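Side-chain contacts in leukotriene A-4 hydrolase (Saccharomyces cerevisiae, PDB 2XQ0), which cleaves di- and tripeptides as a zinc-dependent aminopeptidase and, in vitro, shows low epoxide hydrolase activity that includes opening leukotriene A4: residues H319-E324 and S369-N374; E7-S12 and W454-G459; Q356-S361 and F385-Y390. One frame throughout, in Å; residues are numbered along the deposited sequence. Where two conformers were deposited one is given.

Contact 1 (H319-E324 and S369-N374); sequences HFWLNE and STLVQN. With ZN (zinc ion), chain C; BES (2-(3-amino-2-hydroxy-4-phenyl-butyrylamino)-4-methyl-pentanoic acid), chain B.
W321 and L371 make the main apolar contact. CG of L371 sits over the indole face, 4.0 Å from the centroid of the five-membered ring and 22° off its normal, a CH-pi contact. CG of W321 stands between its own backbone N and carbonyl carbon (chi1 86°), which turns the ring face to L371; L322 CD2 covers the opposite face, sandwiching the flat indole between two leucines. A branched leucine suits this place because its methine and CD2 lie over the face while CD1 packs against W321 CB at 3.4 Å. V372 adds a looser apolar contact, CG2 lying 4.4 Å from W321 CD1, and its CG1 comes obliquely to H319 CE1 at 4.1 Å.

The polar link across the contact is a single water. It accepts from W321 N at 2.9 Å and donates to L371 O at 2.7 Å, tying W321, near the beginning of helix 321-339, to the loop. The imidazole and indole nitrogens find partners beyond the two segments: H319 bonds through NE2 to E16 and through ND1 to T428, whose hydroxyl also meets W321 NE1.

Beyond, E324 OE1 binds zinc at 2.2 Å beside H301 and H305, and F320 CZ approaches C9 of bestatin at 3.8 Å. The chemistry thus implies that apolar packing and one bridging water hold this part of the helix, whose carboxylate is committed to the catalytic metal.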
loop_
_atom_site.group_PDB
_atom_site.type_symbol
_atom_site.label_atom_id
_atom_site.label_comp_id
_atom_site.label_asym_id
_atom_site.label_seq_id
_atom_site.Cartn_x
_atom_site.Cartn_y
_atom_site.Cartn_z
ATOM N N HIS A 319 -9.533 -11.842 -3.815
ATOM C CA HIS A 319 -9.967 -10.919 -4.877
ATOM C C HIS A 319 -9.371 -9.521 -4.661
ATOM O O HIS A 319 -9.979 -8.496 -4.998
ATOM C CB HIS A 319 -11.497 -10.868 -4.930
ATOM C CG HIS A 319 -12.116 -12.216 -5.093
ATOM N ND1 HIS A 319 -12.293 -12.804 -6.327
ATOM C CD2 HIS A 319 -12.524 -13.123 -4.177
ATOM C CE1 HIS A 319 -12.809 -14.009 -6.162
ATOM N NE2 HIS A 319 -12.956 -14.227 -4.866
ATOM N N PHE A 320 -8.179 -9.513 -4.075
ATOM C CA PHE A 320 -7.445 -8.295 -3.743
ATOM C C PHE A 320 -7.209 -7.420 -4.976
ATOM O O PHE A 320 -7.082 -6.199 -4.858
ATOM C CB PHE A 320 -6.114 -8.692 -3.103
ATOM C CG PHE A 320 -5.321 -7.536 -2.553
ATOM C CD1 PHE A 320 -5.922 -6.595 -1.729
ATOM C CD2 PHE A 320 -3.952 -7.436 -2.806
ATOM C CE1 PHE A 320 -5.183 -5.536 -1.195
ATOM C CE2 PHE A 320 -3.209 -6.385 -2.281
ATOM C CZ PHE A 320 -3.837 -5.432 -1.471
ATOM N N TRP A 321 -7.150 -8.033 -6.160
ATOM C CA TRP A 321 -6.951 -7.265 -7.392
ATOM C C TRP A 321 -8.040 -6.195 -7.614
ATOM O O TRP A 321 -7.770 -5.143 -8.210
ATOM C CB TRP A 321 -6.820 -8.183 -8.618
ATOM C CG TRP A 321 -8.123 -8.583 -9.246
ATOM C CD1 TRP A 321 -8.890 -9.666 -8.924
ATOM C CD2 TRP A 321 -8.797 -7.917 -10.318
ATOM N NE1 TRP A 321 -10.006 -9.713 -9.732
ATOM C CE2 TRP A 321 -9.977 -8.646 -10.589
ATOM C CE3 TRP A 321 -8.521 -6.770 -11.076
ATOM C CZ2 TRP A 321 -10.881 -8.264 -11.593
ATOM C CZ3 TRP A 321 -9.421 -6.391 -12.067
ATOM C CH2 TRP A 321 -10.586 -7.142 -12.318
ATOM N N LEU A 322 -9.254 -6.454 -7.134
ATOM C CA LEU A 322 -10.357 -5.497 -7.293
ATOM C C LEU A 322 -10.035 -4.193 -6.591
ATOM O O LEU A 322 -10.463 -3.126 -7.014
ATOM C CB LEU A 322 -11.661 -6.052 -6.738
ATOM C CG LEU A 322 -12.319 -7.135 -7.609
ATOM C CD1 LEU A 322 -13.516 -7.762 -6.903
ATOM C CD2 LEU A 322 -12.713 -6.533 -8.957
ATOM N N ASN A 323 -9.335 -4.287 -5.461
ATOM C CA ASN A 323 -8.865 -3.100 -4.766
ATOM C C ASN A 323 -7.684 -2.512 -5.529
ATOM O O ASN A 323 -7.803 -1.459 -6.154
ATOM C CB ASN A 323 -8.435 -3.408 -3.320
ATOM C CG ASN A 323 -9.607 -3.460 -2.336
ATOM O OD1 ASN A 323 -10.735 -3.792 -2.694
ATOM N ND2 ASN A 323 -9.329 -3.138 -1.080
ATOM N N GLU A 324 -6.548 -3.209 -5.499
ATOM C CA GLU A 324 -5.297 -2.619 -5.988
ATOM C C GLU A 324 -5.222 -2.432 -7.509
ATOM O O GLU A 324 -4.607 -1.484 -7.979
ATOM C CB GLU A 324 -4.084 -3.406 -5.486
ATOM C CG GLU A 324 -3.910 -3.391 -3.958
ATOM C CD GLU A 324 -3.701 -1.992 -3.379
ATOM O OE1 GLU A 324 -3.380 -1.049 -4.141
ATOM O OE2 GLU A 324 -3.846 -1.834 -2.149
ATOM N N SER A 369 1.224 -16.027 -8.916
ATOM C CA SER A 369 1.168 -15.030 -9.982
ATOM C C SER A 369 -0.161 -15.012 -10.726
ATOM O O SER A 369 -0.310 -14.308 -11.714
ATOM C CB SER A 369 2.331 -15.200 -10.962
ATOM O OG SER A 369 2.133 -16.309 -11.815
ATOM N N THR A 370 -1.127 -15.795 -10.262
ATOM C CA THR A 370 -2.462 -15.748 -10.843
ATOM C C THR A 370 -3.160 -14.519 -10.296
ATOM O O THR A 370 -2.956 -14.154 -9.134
ATOM C CB THR A 370 -3.281 -17.015 -10.513
ATOM O OG1 THR A 370 -3.443 -17.138 -9.089
ATOM C CG2 THR A 370 -2.562 -18.261 -11.047
ATOM N N LEU A 371 -3.974 -13.869 -11.125
ATOM C CA LEU A 371 -4.638 -12.640 -10.705
ATOM C C LEU A 371 -5.589 -12.876 -9.529
ATOM O O LEU A 371 -5.543 -12.147 -8.558
ATOM C CB LEU A 371 -5.376 -11.989 -11.868
ATOM C CG LEU A 371 -5.987 -10.621 -11.566
ATOM C CD1 LEU A 371 -4.918 -9.679 -11.047
ATOM C CD2 LEU A 371 -6.637 -10.053 -12.822
ATOM N N VAL A 372 -6.449 -13.891 -9.636
ATOM C CA VAL A 372 -7.338 -14.286 -8.547
ATOM C C VAL A 372 -6.588 -15.320 -7.740
ATOM O O VAL A 372 -5.993 -16.240 -8.309
ATOM C CB VAL A 372 -8.634 -14.933 -9.092
ATOM C CG1 VAL A 372 -9.435 -15.591 -7.969
ATOM C CG2 VAL A 372 -9.477 -13.892 -9.847
ATOM N N GLN A 373 -6.618 -15.173 -6.420
ATOM C CA GLN A 373 -5.863 -16.052 -5.536
ATOM C C GLN A 373 -6.759 -17.084 -4.861
ATOM O O GLN A 373 -7.989 -16.966 -4.885
ATOM C CB GLN A 373 -5.111 -15.210 -4.493
ATOM C CG GLN A 373 -3.911 -14.511 -5.066
ATOM C CD GLN A 373 -2.824 -15.487 -5.465
ATOM O OE1 GLN A 373 -2.473 -15.621 -6.644
ATOM N NE2 GLN A 373 -2.290 -16.180 -4.484
ATOM N N ASN A 374 -6.141 -18.097 -4.266
ATOM C CA ASN A 374 -6.873 -19.195 -3.636
ATOM C C ASN A 374 -6.228 -19.459 -2.298
ATOM O O ASN A 374 -5.468 -20.406 -2.139
ATOM C CB ASN A 374 -6.837 -20.451 -4.527
ATOM C CG ASN A 374 -7.563 -21.660 -3.905
ATOM O OD1 ASN A 374 -8.388 -21.531 -3.001
ATOM N ND2 ASN A 374 -7.259 -22.845 -4.422
HETATM ZN ZN ZN C . -3.076 0.702 -2.778
HETATM N N2 BES B . -2.565 -0.128 1.636
HETATM C C1 BES B . -1.637 -0.320 0.540
HETATM C C6 BES B . -0.329 -0.921 1.058
HETATM C C7 BES B . -0.580 -2.297 1.633
HETATM C C8 BES B . -1.349 -3.212 0.922
HETATM C C12 BES B . -0.060 -2.643 2.876
HETATM C C9 BES B . -1.588 -4.476 1.449
HETATM C C11 BES B . -0.302 -3.909 3.404
HETATM C C10 BES B . -1.065 -4.827 2.689
HETATM C C2 BES B . -1.357 1.001 -0.186
HETATM O O2 BES B . -2.523 1.665 -0.696
HETATM C C3 BES B . -0.429 0.693 -1.313
HETATM O O3 BES B . -0.811 0.087 -2.317
HETATM N N1 BES B . 0.792 1.134 -1.041
HETATM C C4 BES B . 1.984 1.038 -1.858
HETATM C C13 BES B . 2.046 2.393 -2.551
HETATM C C14 BES B . 2.170 2.279 -4.064
HETATM C C15 BES B . 1.700 3.569 -4.727
HETATM C C16 BES B . 1.410 1.072 -4.611
HETATM C C5 BES B . 3.143 0.922 -0.909
HETATM O O1 BES B . 4.189 0.355 -1.294
HETATM O O4 BES B . 3.012 1.398 0.247
HETATM O O HOH W 1 -6.749 -10.838 -6.512
#

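Contact 2 (E7-S12 and W454-G459); sequences EQRRPS and WLYKPG
NH2 of the R9 guanidinium is held by a salt bridge to E452 OE2 and at the same time rests 3.6 Å from Y456 CB, for the whole guanidinium lies flat on the tyrosine. Its plane is only 8° from that of the ring, and CZ stands 3.8 Å from the ring centroid, 25° off the normal: a stacked cation-pi contact. NH1 lies over the same face near the rim, 3.4 Å from Y456 CD1.

The aliphatic part of the arginine shares that face. CD is nearly centred, 3.5 Å from the ring centroid, as a CH-pi contact. The two side chains slide past each other in opposite directions, so R9 CB is near the phenol oxygen while the charged end reaches the root of the tyrosine. Arginine suits the place because it joins a flat cation to a long aliphatic stem, here extended from CG to NE. E452 lies one turn before Y456 on helix 451-456, so ring and carboxylate receive the arginine together, while Y456 also packs on F429 and V372.

With an alanine here the aromatic platform is gone, and the R9 guanidinium would probably be free to swing about its salt bridge to E452.

Far from the active site, at the protein surface, the chemistry implies that the N-terminal helix 4-9 is fastened to helix 451-456 by a cation paired with a carboxylate and stacked on a ring, both of which would be expected to stabilise its charge.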
loop_
_atom_site.group_PDB
_atom_site.type_symbol
_atom_site.label_atom_id
_atom_site.label_comp_id
_atom_site.label_asym_id
_atom_site.label_seq_id
_atom_site.Cartn_x
_atom_site.Cartn_y
_atom_site.Cartn_z
ATOM N N GLU A 7 -18.468 -19.135 -14.933
ATOM C CA GLU A 7 -19.673 -19.755 -14.385
ATOM C C GLU A 7 -19.273 -20.947 -13.525
ATOM O O GLU A 7 -19.770 -21.110 -12.418
ATOM C CB GLU A 7 -20.597 -20.201 -15.528
ATOM C CG GLU A 7 -22.003 -20.671 -15.112
ATOM C CD GLU A 7 -22.770 -21.379 -16.244
ATOM O OE1 GLU A 7 -23.652 -20.752 -16.879
ATOM O OE2 GLU A 7 -22.497 -22.573 -16.488
ATOM N N GLN A 8 -18.353 -21.765 -14.032
ATOM C CA GLN A 8 -17.917 -22.987 -13.350
ATOM C C GLN A 8 -17.159 -22.763 -12.026
ATOM O O GLN A 8 -17.270 -23.570 -11.098
ATOM C CB GLN A 8 -17.052 -23.834 -14.288
ATOM C CG GLN A 8 -17.835 -24.733 -15.238
ATOM C CD GLN A 8 -16.941 -25.425 -16.254
ATOM O OE1 GLN A 8 -15.755 -25.105 -16.372
ATOM N NE2 GLN A 8 -17.507 -26.374 -16.997
ATOM N N ARG A 9 -16.386 -21.688 -11.946
ATOM C CA ARG A 9 -15.561 -21.420 -10.765
ATOM C C ARG A 9 -16.317 -20.655 -9.694
ATOM O O ARG A 9 -15.931 -20.638 -8.528
ATOM C CB ARG A 9 -14.314 -20.630 -11.154
ATOM C CG ARG A 9 -13.366 -21.389 -12.044
ATOM C CD ARG A 9 -11.941 -20.938 -11.807
ATOM N NE ARG A 9 -11.072 -21.336 -12.908
ATOM C CZ ARG A 9 -9.849 -21.827 -12.753
ATOM N NH1 ARG A 9 -9.350 -21.986 -11.530
ATOM N NH2 ARG A 9 -9.131 -22.161 -13.822
ATOM N N ARG A 10 -17.413 -20.037 -10.099
ATOM C CA ARG A 10 -18.168 -19.169 -9.217
ATOM C C ARG A 10 -18.874 -19.959 -8.131
ATOM O O ARG A 10 -19.398 -21.030 -8.389
ATOM C CB ARG A 10 -19.192 -18.402 -10.045
ATOM C CG ARG A 10 -20.220 -17.711 -9.211
ATOM C CD ARG A 10 -21.510 -17.626 -9.960
ATOM N NE ARG A 10 -21.427 -16.701 -11.076
ATOM C CZ ARG A 10 -21.538 -15.386 -10.951
ATOM N NH1 ARG A 10 -21.712 -14.839 -9.757
ATOM N NH2 ARG A 10 -21.467 -14.617 -12.021
ATOM N N PRO A 11 -18.894 -19.436 -6.904
ATOM C CA PRO A 11 -19.630 -20.132 -5.848
ATOM C C PRO A 11 -21.138 -19.990 -6.047
ATOM O O PRO A 11 -21.593 -19.100 -6.772
ATOM C CB PRO A 11 -19.193 -19.390 -4.577
ATOM C CG PRO A 11 -18.793 -18.046 -5.050
ATOM C CD PRO A 11 -18.189 -18.246 -6.401
ATOM N N SER A 12 -21.909 -20.854 -5.396
ATOM C CA SER A 12 -23.358 -20.860 -5.559
ATOM C C SER A 12 -23.946 -19.559 -5.009
ATOM O O SER A 12 -25.043 -19.130 -5.397
ATOM C CB SER A 12 -23.954 -22.054 -4.822
ATOM O OG SER A 12 -23.515 -22.057 -3.475
ATOM N N TRP A 454 -6.389 -14.391 -18.141
ATOM C CA TRP A 454 -6.278 -13.192 -17.324
ATOM C C TRP A 454 -6.508 -13.479 -15.842
ATOM O O TRP A 454 -5.720 -13.070 -14.999
ATOM C CB TRP A 454 -7.253 -12.115 -17.799
ATOM C CG TRP A 454 -6.773 -11.353 -19.000
ATOM C CD1 TRP A 454 -7.201 -11.499 -20.288
ATOM C CD2 TRP A 454 -5.771 -10.325 -19.023
ATOM N NE1 TRP A 454 -6.533 -10.622 -21.110
ATOM C CE2 TRP A 454 -5.655 -9.886 -20.357
ATOM C CE3 TRP A 454 -4.975 -9.724 -18.043
ATOM C CZ2 TRP A 454 -4.768 -8.884 -20.739
ATOM C CZ3 TRP A 454 -4.103 -8.730 -18.419
ATOM C CH2 TRP A 454 -4.000 -8.322 -19.757
ATOM N N LEU A 455 -7.593 -14.177 -15.523
ATOM C CA LEU A 455 -7.956 -14.370 -14.126
ATOM C C LEU A 455 -7.231 -15.515 -13.397
ATOM O O LEU A 455 -6.889 -15.383 -12.214
ATOM C CB LEU A 455 -9.469 -14.506 -13.984
ATOM C CG LEU A 455 -10.295 -13.298 -14.426
ATOM C CD1 LEU A 455 -11.762 -13.554 -14.159
ATOM C CD2 LEU A 455 -9.852 -12.024 -13.730
ATOM N N TYR A 456 -6.983 -16.627 -14.075
ATOM C CA TYR A 456 -6.515 -17.828 -13.377
ATOM C C TYR A 456 -5.179 -18.403 -13.845
ATOM O O TYR A 456 -4.714 -19.384 -13.296
ATOM C CB TYR A 456 -7.598 -18.917 -13.388
ATOM C CG TYR A 456 -8.813 -18.525 -12.590
ATOM C CD1 TYR A 456 -8.830 -18.672 -11.216
ATOM C CD2 TYR A 456 -9.929 -17.972 -13.208
ATOM C CE1 TYR A 456 -9.932 -18.289 -10.471
ATOM C CE2 TYR A 456 -11.035 -17.583 -12.472
ATOM C CZ TYR A 456 -11.029 -17.749 -11.108
ATOM O OH TYR A 456 -12.121 -17.372 -10.367
ATOM N N LYS A 457 -4.553 -17.802 -14.845
ATOM C CA LYS A 457 -3.313 -18.371 -15.358
ATOM C C LYS A 457 -2.142 -17.589 -14.786
ATOM O O LYS A 457 -2.247 -16.377 -14.599
ATOM C CB LYS A 457 -3.308 -18.319 -16.891
ATOM C CG LYS A 457 -2.385 -19.318 -17.581
ATOM C CD LYS A 457 -3.139 -20.097 -18.656
ATOM C CE LYS A 457 -2.514 -19.920 -20.039
ATOM N NZ LYS A 457 -1.207 -20.628 -20.187
ATOM N N PRO A 458 -1.031 -18.277 -14.494
ATOM C CA PRO A 458 0.214 -17.674 -13.988
ATOM C C PRO A 458 1.062 -16.956 -15.045
ATOM O O PRO A 458 0.868 -17.167 -16.238
ATOM C CB PRO A 458 0.993 -18.885 -13.452
ATOM C CG PRO A 458 0.454 -20.060 -14.230
ATOM C CD PRO A 458 -1.005 -19.750 -14.403
ATOM N N GLY A 459 1.995 -16.112 -14.605
ATOM C CA GLY A 459 2.925 -15.466 -15.523
ATOM C C GLY A 459 2.502 -14.088 -16.005
ATOM O O GLY A 459 1.488 -13.555 -15.554
#

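Contact 3 (Q356-S361 and F385-Y390); sequences QNSIDS and FSTVPY. With BES (2-(3-amino-2-hydroxy-4-phenyl-butyrylamino)-4-methyl-pentanoic acid), chain B.
S358 and T387 meet closely, with CB of S358 lying 3.4 Å from T387 OG1. The serine OG is anti to its own backbone N (chi1 171°), which carries it past the threonine side chain to the backbone beyond, where T387 N donates to it in a long, weak bond of 3.4 Å. There OG also touches S386 CB at 3.6 Å. Small residues suit this crossing, since the backbones come within 6.0 Å from S358 CA to T387 CA. Beside them I359 and V388 cross at about a right angle, CG1 of the isoleucine against CG2 of the valine at 4.0 Å, giving the polar meeting an apolar flank that L355 and M460 extend.

The hydroxyl of S386 serves its own chain. Placed between its backbone N and carbonyl carbon (chi1 69°), it accepts from V388 N at 3.0 Å with an angle of 157°, a capping bond that occupies one amide at the start of helix 388-403. Serine fits because its short hydroxyl can fold back on the chain.

Bestatin is met from two places. The inhibitor's phenyl C9 lies over one face of F385, in the loop before the helix, toward the rim of the ring, while Y390, on the helix, presents its edge, with the inhibitor's amide carbonyl oxygen O3 near the tyrosine ring plane. The Y390 hydroxyl donates to O3 at 3.0 Å, and the same oxygen is also a zinc ligand. A tyrosine proton donor facing a metal-bound carbonyl is characteristic of the M1 aminopeptidase active site, where such a pairing is thought to polarise the scissile carbonyl and stabilise the tetrahedral intermediate; here the capped helix that carries Y390 is packed against the end of helix 341-360.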
loop_
_atom_site.group_PDB
_atom_site.type_symbol
_atom_site.label_atom_id
_atom_site.label_comp_id
_atom_site.label_asym_id
_atom_site.label_seq_id
_atom_site.Cartn_x
_atom_site.Cartn_y
_atom_site.Cartn_z
ATOM N N GLN A 356 7.296 -7.797 -13.945
ATOM C CA GLN A 356 8.254 -8.803 -14.405
ATOM C C GLN A 356 9.186 -9.214 -13.296
ATOM O O GLN A 356 9.400 -10.401 -13.068
ATOM C CB GLN A 356 9.075 -8.276 -15.581
ATOM C CG GLN A 356 10.004 -9.297 -16.186
ATOM C CD GLN A 356 9.258 -10.387 -16.923
ATOM O OE1 GLN A 356 8.757 -10.170 -18.023
ATOM N NE2 GLN A 356 9.182 -11.571 -16.320
ATOM N N ASN A 357 9.759 -8.233 -12.615
ATOM C CA ASN A 357 10.687 -8.524 -11.542
ATOM C C ASN A 357 10.021 -9.322 -10.431
ATOM O O ASN A 357 10.595 -10.255 -9.889
ATOM C CB ASN A 357 11.275 -7.224 -10.987
ATOM C CG ASN A 357 12.099 -6.473 -12.014
ATOM O OD1 ASN A 357 12.547 -7.049 -13.007
ATOM N ND2 ASN A 357 12.310 -5.185 -11.779
ATOM N N SER A 358 8.795 -8.945 -10.099
ATOM C CA SER A 358 8.066 -9.589 -9.017
ATOM C C SER A 358 7.792 -11.060 -9.320
ATOM O O SER A 358 7.917 -11.921 -8.446
ATOM C CB SER A 358 6.762 -8.832 -8.757
ATOM O OG SER A 358 5.939 -9.546 -7.860
ATOM N N ILE A 359 7.430 -11.350 -10.562
ATOM C CA ILE A 359 7.144 -12.716 -10.963
ATOM C C ILE A 359 8.445 -13.514 -11.120
ATOM O O ILE A 359 8.510 -14.683 -10.735
ATOM C CB ILE A 359 6.328 -12.767 -12.269
ATOM C CG1 ILE A 359 4.907 -12.233 -12.038
ATOM C CG2 ILE A 359 6.272 -14.186 -12.798
ATOM C CD1 ILE A 359 4.081 -12.164 -13.299
ATOM N N ASP A 360 9.477 -12.876 -11.673
ATOM C CA ASP A 360 10.793 -13.516 -11.817
ATOM C C ASP A 360 11.416 -13.859 -10.459
ATOM O O ASP A 360 12.153 -14.837 -10.333
ATOM C CB ASP A 360 11.764 -12.618 -12.604
ATOM C CG ASP A 360 11.453 -12.579 -14.088
ATOM O OD1 ASP A 360 10.497 -13.258 -14.514
ATOM O OD2 ASP A 360 12.171 -11.875 -14.835
ATOM N N SER A 361 11.134 -13.048 -9.450
ATOM C CA SER A 361 11.738 -13.233 -8.139
ATOM C C SER A 361 10.888 -14.171 -7.297
ATOM O O SER A 361 11.212 -14.474 -6.148
ATOM C CB SER A 361 11.876 -11.887 -7.428
ATOM O OG SER A 361 10.691 -11.584 -6.704
ATOM N N PHE A 385 0.506 -11.120 -1.402
ATOM C CA PHE A 385 0.704 -9.747 -1.834
ATOM C C PHE A 385 2.013 -9.656 -2.609
ATOM O O PHE A 385 3.072 -10.121 -2.172
ATOM C CB PHE A 385 0.630 -8.756 -0.665
ATOM C CG PHE A 385 -0.684 -8.800 0.072
ATOM C CD1 PHE A 385 -1.873 -9.004 -0.618
ATOM C CD2 PHE A 385 -0.737 -8.654 1.446
ATOM C CE1 PHE A 385 -3.084 -9.055 0.050
ATOM C CE2 PHE A 385 -1.949 -8.706 2.116
ATOM C CZ PHE A 385 -3.120 -8.902 1.419
ATOM N N SER A 386 1.903 -9.108 -3.805
ATOM C CA SER A 386 3.035 -8.934 -4.679
ATOM C C SER A 386 2.600 -7.842 -5.613
ATOM O O SER A 386 1.561 -7.222 -5.411
ATOM C CB SER A 386 3.285 -10.204 -5.486
ATOM O OG SER A 386 2.235 -10.416 -6.423
ATOM N N THR A 387 3.370 -7.639 -6.667
ATOM C CA THR A 387 3.000 -6.675 -7.684
ATOM C C THR A 387 1.858 -7.160 -8.589
ATOM O O THR A 387 1.225 -6.361 -9.279
ATOM C CB THR A 387 4.220 -6.328 -8.526
ATOM O OG1 THR A 387 5.292 -5.936 -7.651
ATOM C CG2 THR A 387 3.887 -5.209 -9.486
ATOM N N VAL A 388 1.573 -8.462 -8.571
ATOM C CA VAL A 388 0.563 -9.024 -9.486
ATOM C C VAL A 388 -0.833 -8.385 -9.400
ATOM O O VAL A 388 -1.397 -8.000 -10.421
ATOM C CB VAL A 388 0.464 -10.560 -9.327
ATOM C CG1 VAL A 388 -0.723 -11.114 -10.124
ATOM C CG2 VAL A 388 1.765 -11.201 -9.776
ATOM N N PRO A 389 -1.405 -8.262 -8.186
ATOM C CA PRO A 389 -2.752 -7.666 -8.175
ATOM C C PRO A 389 -2.752 -6.234 -8.693
ATOM O O PRO A 389 -3.726 -5.802 -9.322
ATOM C CB PRO A 389 -3.161 -7.703 -6.687
ATOM C CG PRO A 389 -1.886 -8.011 -5.919
ATOM C CD PRO A 389 -1.046 -8.837 -6.878
ATOM N N TYR A 390 -1.672 -5.508 -8.413
ATOM C CA TYR A 390 -1.536 -4.129 -8.859
ATOM C C TYR A 390 -1.471 -4.062 -10.379
ATOM O O TYR A 390 -2.290 -3.410 -11.023
ATOM C CB TYR A 390 -0.255 -3.512 -8.269
ATOM C CG TYR A 390 -0.279 -3.348 -6.758
ATOM C CD1 TYR A 390 0.042 -4.409 -5.909
ATOM C CD2 TYR A 390 -0.603 -2.126 -6.186
ATOM C CE1 TYR A 390 0.012 -4.254 -4.516
ATOM C CE2 TYR A 390 -0.632 -1.957 -4.800
ATOM C CZ TYR A 390 -0.327 -3.016 -3.976
ATOM O OH TYR A 390 -0.348 -2.834 -2.608
HETATM N N2 BES B . -2.565 -0.128 1.636
HETATM C C1 BES B . -1.637 -0.320 0.540
HETATM C C6 BES B . -0.329 -0.921 1.058
HETATM C C7 BES B . -0.580 -2.297 1.633
HETATM C C8 BES B . -1.349 -3.212 0.922
HETATM C C12 BES B . -0.060 -2.643 2.876
HETATM C C9 BES B . -1.588 -4.476 1.449
HETATM C C11 BES B . -0.302 -3.909 3.404
HETATM C C10 BES B . -1.065 -4.827 2.689
HETATM C C2 BES B . -1.357 1.001 -0.186
HETATM O O2 BES B . -2.523 1.665 -0.696
HETATM C C3 BES B . -0.429 0.693 -1.313
HETATM O O3 BES B . -0.811 0.087 -2.317
HETATM N N1 BES B . 0.792 1.134 -1.041
HETATM C C4 BES B . 1.984 1.038 -1.858
HETATM C C13 BES B . 2.046 2.393 -2.551
HETATM C C14 BES B . 2.170 2.279 -4.064
HETATM C C15 BES B . 1.700 3.569 -4.727
HETATM C C16 BES B . 1.410 1.072 -4.611
HETATM C C5 BES B . 3.143 0.922 -0.909
HETATM O O1 BES B . 4.189 0.355 -1.294
HETATM O O4 BES B . 3.012 1.398 0.247
#

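How the contacts relate
From the N terminus, contact 2 opens first, at 7-12, and closes last, at 454-459, a loop of 441 residues that joins the N-terminal helix to helix 451-456. Contacts 1 and 3 are nested inside it. They cross each other, since their segments run 319-324, 356-361, 369-374, 385-390, and so interlock helices 321-339, 341-360 and 388-403 with the loop 369-374 that precedes helix 388-403. That loop joins contacts 1 and 2 through probable hydrogen bonds, S369 OG to G459 N and V372 N to L455 O. Contacts 1 and 3 meet where F320 packs on F385 and E324 on Y390 around bestatin; I359 reaches G459 of contact 2.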